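Local coordinates for protein AFP (Microbacterium arborescens, PDB 2YJK) that takes up iron and moves it into the hollow twelve-subunit shell of this ferritin-like Dps protein, where ferric iron is probably stored, at the interface of chains A and B. Numbering follows the deposited sequence. Chains: chain A/B, AFP.

Contact 1: the interface of chains A and B. Residues chain A 75, 136; chain B 127, 142, 145-146, 149.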
ATOM      1  N   ARG A  75      12.962 -24.526  11.844  1.00 22.75           N
ATOM      2  CA  ARG A  75      12.398 -25.647  12.660  1.00 23.10           C
ATOM      3  C   ARG A  75      13.520 -26.431  13.358  1.00 24.16           C
ATOM      4  O   ARG A  75      13.458 -26.658  14.584  1.00 26.02           O
ATOM      5  CB  ARG A  75      11.520 -26.568  11.781  1.00 23.44           C
ATOM      6  CG  ARG A  75      10.755 -27.698  12.467  1.00 25.80           C
ATOM      7  CD  ARG A  75       9.849 -27.139  13.580  1.00 27.87           C
ATOM      8  NE  ARG A  75       9.445 -28.234  14.455  1.00 27.11           N
ATOM      9  CZ  ARG A  75       8.852 -28.068  15.629  1.00 29.00           C
ATOM     10  NH1 ARG A  75       8.563 -26.849  16.083  1.00 27.20           N
ATOM     11  NH2 ARG A  75       8.539 -29.128  16.346  1.00 28.30           N
ATOM     12  N   THR A 136       4.580 -31.791  14.558  1.00 28.59           N
ATOM     13  CA  THR A 136       4.870 -30.421  14.230  1.00 28.39           C
ATOM     14  C   THR A 136       5.940 -30.287  13.161  1.00 29.06           C
ATOM     15  O   THR A 136       5.760 -29.506  12.178  1.00 26.80           O
ATOM     16  CB  THR A 136       5.249 -29.590  15.486  1.00 29.43           C
ATOM     17  OG1 THR A 136       4.186 -29.703  16.404  1.00 32.03           O
ATOM     18  CG2 THR A 136       5.288 -28.168  15.191  1.00 27.07           C
TER
ATOM     19  N   ILE B 127      -2.254 -32.056  20.666  1.00 31.97           N
ATOM     20  CA  ILE B 127      -1.823 -32.740  19.445  1.00 32.73           C
ATOM     21  C   ILE B 127      -1.948 -34.247  19.603  1.00 34.18           C
ATOM     22  O   ILE B 127      -2.466 -34.912  18.707  1.00 34.30           O
ATOM     23  CB  ILE B 127      -0.375 -32.335  19.031  1.00 32.53           C
ATOM     24  CG1 ILE B 127      -0.375 -30.857  18.642  1.00 30.04           C
ATOM     25  CG2 ILE B 127       0.157 -33.195  17.859  1.00 30.31           C
ATOM     26  CD1 ILE B 127       0.965 -30.226  18.770  1.00 28.62           C
ATOM     27  N   ILE B 142      -1.340 -27.914  16.021  1.00 27.44           N
ATOM     28  CA  ILE B 142      -0.052 -27.966  15.329  1.00 27.88           C
ATOM     29  C   ILE B 142       0.423 -26.592  14.847  1.00 27.02           C
ATOM     30  O   ILE B 142       1.598 -26.209  15.053  1.00 24.84           O
ATOM     31  CB  ILE B 142      -0.049 -28.978  14.153  1.00 27.26           C
ATOM     32  CG1 ILE B 142       0.045 -30.411  14.717  1.00 28.31           C
ATOM     33  CG2 ILE B 142       1.178 -28.723  13.312  1.00 28.50           C
ATOM     34  CD1 ILE B 142      -0.398 -31.531  13.703  1.00 28.68           C
ATOM     35  N   LYS B 145       1.496 -24.526  17.887  1.00 25.08           N
ATOM     36  CA  LYS B 145       2.816 -25.034  18.349  1.00 26.30           C
ATOM     37  C   LYS B 145       4.047 -24.594  17.488  1.00 25.41           C
ATOM     38  O   LYS B 145       5.105 -24.247  18.030  1.00 25.05           O
ATOM     39  CB  LYS B 145       2.819 -26.547  18.526  1.00 25.00           C
ATOM     40  CG  LYS B 145       3.969 -26.953  19.443  1.00 29.62           C
ATOM     41  CD  LYS B 145       3.962 -28.471  19.727  1.00 34.39           C
ATOM     42  CE  LYS B 145       5.039 -28.881  20.807  1.00 37.71           C
ATOM     43  NZ  LYS B 145       6.399 -28.550  20.369  1.00 39.80           N
ATOM     44  N   ARG B 146       3.928 -24.605  16.172  1.00 25.63           N
ATOM     45  CA  ARG B 146       5.044 -24.134  15.322  1.00 26.20           C
ATOM     46  C   ARG B 146       5.407 -22.690  15.653  1.00 25.31           C
ATOM     47  O   ARG B 146       6.606 -22.380  15.851  1.00 26.03           O
ATOM     48  CB  ARG B 146       4.726 -24.210  13.816  1.00 26.47           C
ATOM     49  CG  ARG B 146       4.776 -25.620  13.285  1.00 30.93           C
ATOM     50  CD  ARG B 146       4.365 -25.625  11.847  1.00 34.94           C
ATOM     51  NE  ARG B 146       5.232 -24.767  11.035  1.00 35.31           N
ATOM     52  CZ  ARG B 146       5.087 -24.631   9.718  1.00 36.75           C
ATOM     53  NH1 ARG B 146       4.157 -25.320   9.078  1.00 35.89           N
ATOM     54  NH2 ARG B 146       5.852 -23.812   9.037  1.00 35.42           N
ATOM     55  N   ASP B 149       6.905 -22.443  19.356  1.00 28.57           N
ATOM     56  CA  ASP B 149       8.277 -23.001  19.249  1.00 29.13           C
ATOM     57  C   ASP B 149       9.264 -22.005  18.686  1.00 29.01           C
ATOM     58  O   ASP B 149      10.394 -21.858  19.178  1.00 28.40           O
ATOM     59  CB  ASP B 149       8.296 -24.235  18.348  1.00 30.87           C
ATOM     60  CG  ASP B 149       7.899 -25.508  19.103  1.00 36.02           C
ATOM     61  OD1 ASP B 149       7.867 -25.423  20.351  1.00 41.71           O
ATOM     62  OD2 ASP B 149       7.600 -26.567  18.492  1.00 36.56           O
TER
HETATM   63  O   HOH W   1       8.771 -24.013  14.705  1.00 18.55           O
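Helix against helix in a ferritin-fold shell: A:Arg75, from helix 51-78, and A:Thr136, in the first turn of helix 135-160, meet the flank of B helix 135-156 at B:Asp149, B:Arg146 and B:Lys145. The guanidinium of A:Arg75 is presented edge-on. Its NH1 gives B:Asp149 OD2 a 2.6 Å salt-bridged hydrogen bond, nearly straight at 172°. The carboxylate oxygen lies in the guanidinium plane, but the N-H reaches it on the anti side, while the syn lone pair goes to the ammonium of B:Lys145, whose NZ is 3.0 Å from the same OD2. One oxygen thus takes two donors, one from each chain. The lysine chain runs straight and turns only at its tip (chi4 -61°), bringing NZ back to its helix neighbour. A:Arg75 NH2 and B:Lys145 NZ lie 4.6 Å apart, a like-charge pair that the shared carboxylate probably offsets. Beside this polar knot, A:Thr136 points its two branches at different partners. The methyl CG2, anti to the backbone N, packs tightly on B:Arg146 CG at 3.2 Å, the two side chains running antiparallel alongside one another. The same methyl sits 3.4 Å above one guanidinium face of A:Arg75, towards the rim, and should help to fix its tilt. The hydroxyl branch turns towards the aliphatic part of B:Lys145, with OG1 3.6 Å from CD, and more distantly towards B:Ile127. A water at the guanidinium edge completes the contact, 3.2 Å from A:Arg75 NH1 and 2.9 Å from the backbone O of B:Arg146.

Contact 2: the interface of chains A and B. Residues chain A 71, 136, 139-140, 143; chain B 139, 142, 146.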
ATOM      1  N   THR A  71      12.399 -22.040   6.405  1.00 24.90           N
ATOM      2  CA  THR A  71      11.407 -22.619   7.328  1.00 26.36           C
ATOM      3  C   THR A  71      11.931 -23.943   7.916  1.00 25.54           C
ATOM      4  O   THR A  71      11.786 -24.193   9.103  1.00 26.37           O
ATOM      5  CB  THR A  71      10.093 -22.883   6.559  1.00 26.57           C
ATOM      6  OG1 THR A  71       9.569 -21.617   6.221  1.00 28.26           O
ATOM      7  CG2 THR A  71       9.033 -23.565   7.393  1.00 26.05           C
ATOM      8  N   THR A 136       4.580 -31.791  14.558  1.00 28.59           N
ATOM      9  CA  THR A 136       4.870 -30.421  14.230  1.00 28.39           C
ATOM     10  C   THR A 136       5.940 -30.287  13.161  1.00 29.06           C
ATOM     11  O   THR A 136       5.760 -29.506  12.178  1.00 26.80           O
ATOM     12  CB  THR A 136       5.249 -29.590  15.486  1.00 29.43           C
ATOM     13  OG1 THR A 136       4.186 -29.703  16.404  1.00 32.03           O
ATOM     14  CG2 THR A 136       5.288 -28.168  15.191  1.00 27.07           C
ATOM     15  N   ASP A 139       4.490 -31.475   9.747  1.00 27.11           N
ATOM     16  CA  ASP A 139       3.689 -30.416   9.148  1.00 27.83           C
ATOM     17  C   ASP A 139       4.537 -29.387   8.344  1.00 26.07           C
ATOM     18  O   ASP A 139       4.128 -28.902   7.323  1.00 24.47           O
ATOM     19  CB  ASP A 139       2.926 -29.708  10.244  1.00 29.57           C
ATOM     20  CG  ASP A 139       2.043 -28.633   9.695  1.00 34.25           C
ATOM     21  OD1 ASP A 139       0.949 -29.002   9.277  1.00 41.81           O
ATOM     22  OD2 ASP A 139       2.435 -27.417   9.688  1.00 40.78           O
ATOM     23  N   VAL A 140       5.741 -29.099   8.817  1.00 26.48           N
ATOM     24  CA  VAL A 140       6.674 -28.280   8.076  1.00 24.98           C
ATOM     25  C   VAL A 140       7.027 -28.963   6.715  1.00 24.55           C
ATOM     26  O   VAL A 140       7.116 -28.288   5.691  1.00 21.56           O
ATOM     27  CB  VAL A 140       8.010 -28.053   8.855  1.00 25.95           C
ATOM     28  CG1 VAL A 140       9.046 -27.419   7.872  1.00 24.54           C
ATOM     29  CG2 VAL A 140       7.808 -27.119  10.097  1.00 24.45           C
ATOM     30  N   GLU A 143       4.037 -28.890   4.242  1.00 24.76           N
ATOM     31  CA  GLU A 143       3.844 -27.525   3.673  1.00 26.99           C
ATOM     32  C   GLU A 143       4.846 -27.212   2.552  1.00 26.10           C
ATOM     33  O   GLU A 143       4.483 -26.657   1.524  1.00 23.42           O
ATOM     34  CB  GLU A 143       3.921 -26.464   4.784  1.00 27.61           C
ATOM     35  CG  GLU A 143       4.092 -24.964   4.292  1.00 36.77           C
ATOM     36  CD  GLU A 143       4.353 -23.991   5.511  1.00 48.13           C
ATOM     37  OE1 GLU A 143       3.588 -24.005   6.513  1.00 51.76           O
ATOM     38  OE2 GLU A 143       5.338 -23.232   5.490  1.00 51.79           O
TER
ATOM     39  N   ASP B 139      -4.797 -29.883  13.669  1.00 30.09           N
ATOM     40  CA  ASP B 139      -4.064 -28.952  12.826  1.00 30.72           C
ATOM     41  C   ASP B 139      -3.983 -27.539  13.429  1.00 29.07           C
ATOM     42  O   ASP B 139      -2.956 -26.836  13.290  1.00 28.04           O
ATOM     43  CB  ASP B 139      -4.707 -28.933  11.432  1.00 33.03           C
ATOM     44  CG  ASP B 139      -3.926 -28.075  10.426  1.00 39.04           C
ATOM     45  OD1 ASP B 139      -2.832 -28.536   9.970  1.00 48.22           O
ATOM     46  OD2 ASP B 139      -4.405 -26.963  10.060  1.00 41.68           O
ATOM     47  N   ILE B 142      -1.340 -27.914  16.021  1.00 27.44           N
ATOM     48  CA  ILE B 142      -0.052 -27.966  15.329  1.00 27.88           C
ATOM     49  C   ILE B 142       0.423 -26.592  14.847  1.00 27.02           C
ATOM     50  O   ILE B 142       1.598 -26.209  15.053  1.00 24.84           O
ATOM     51  CB  ILE B 142      -0.049 -28.978  14.153  1.00 27.26           C
ATOM     52  CG1 ILE B 142       0.045 -30.411  14.717  1.00 28.31           C
ATOM     53  CG2 ILE B 142       1.178 -28.723  13.312  1.00 28.50           C
ATOM     54  CD1 ILE B 142      -0.398 -31.531  13.703  1.00 28.68           C
ATOM     55  N   ARG B 146       3.928 -24.605  16.172  1.00 25.63           N
ATOM     56  CA  ARG B 146       5.044 -24.134  15.322  1.00 26.20           C
ATOM     57  C   ARG B 146       5.407 -22.690  15.653  1.00 25.31           C
ATOM     58  O   ARG B 146       6.606 -22.380  15.851  1.00 26.03           O
ATOM     59  CB  ARG B 146       4.726 -24.210  13.816  1.00 26.47           C
ATOM     60  CG  ARG B 146       4.776 -25.620  13.285  1.00 30.93           C
ATOM     61  CD  ARG B 146       4.365 -25.625  11.847  1.00 34.94           C
ATOM     62  NE  ARG B 146       5.232 -24.767  11.035  1.00 35.31           N
ATOM     63  CZ  ARG B 146       5.087 -24.631   9.718  1.00 36.75           C
ATOM     64  NH1 ARG B 146       4.157 -25.320   9.078  1.00 35.89           N
ATOM     65  NH2 ARG B 146       5.852 -23.812   9.037  1.00 35.42           N
TER
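B:Arg146 pushes its guanidinium between A:Asp139, A:Val140 and A:Glu143, three residues of A helix 135-160, and buries 110 Å² against the partner chain. This is the tight part of the contact. B:Arg146 NH1 serves two carboxylates: it bonds A:Asp139 OD2 at 2.8 Å, meeting that oxygen nearly along its C-O axis, and A:Glu143 OE1 at 2.9 Å. The glutamate oxygen is approached differently, from above its carboxylate plane (52° out of it) and with a tilt from the guanidinium plane; a weak, bent bond from NH2 falls on the same OE1. The arginine chain turns at chi3 (59°), carrying the flat group round to the two acids. One of its faces receives A:Val140 CG2, 3.6 Å above the plane and towards the rim, a methyl that probably helps the carboxylate bonds to limit its rotation. A:Thr71, on helix 51-78, sets its methyl CG2 3.6 Å from B:Arg146 NH2, its side chain roughly perpendicular to the arginine. Packing is looser towards B:Ile142 and B:Asp139. B:Ile142 CG2 touches A:Asp139 CB at 3.7 Å, and the other aspartate oxygen, OD1, comes to 3.9 Å from OD1 of its copy B:Asp139, with the carboxylate planes 57° apart. No hydrogen bond joins these two acids; their proximity may raise the negative potential here, and this side probably faces a pore between subunits. In the fold, the acceptors line the opening turns of A helix 135-160, whose beginning abuts the side of the same helix in chain B, so equivalent helices meet largely through different surfaces, although the two copies of Asp139 come close to each other.

Contact 1 and contact 2 are neighbouring patches of one interface, their C-alpha centres about 6 Å apart, and they share A:Thr136, B:Ile142 and B:Arg146. Helices 51-78 and 135-160 of chain A and helix 135-156 of chain B run through both. Contact 1 ties a chain A cation to a chain B acid, whereas contact 2 sets a chain B cation among chain A acids, so each chain supplies both a cation and acids to the joint. Because identical chains use largely unlike surfaces, the interface is not an exact two-fold; such a joint can repeat around a symmetry axis, probably a three-fold, in building the dodecamer.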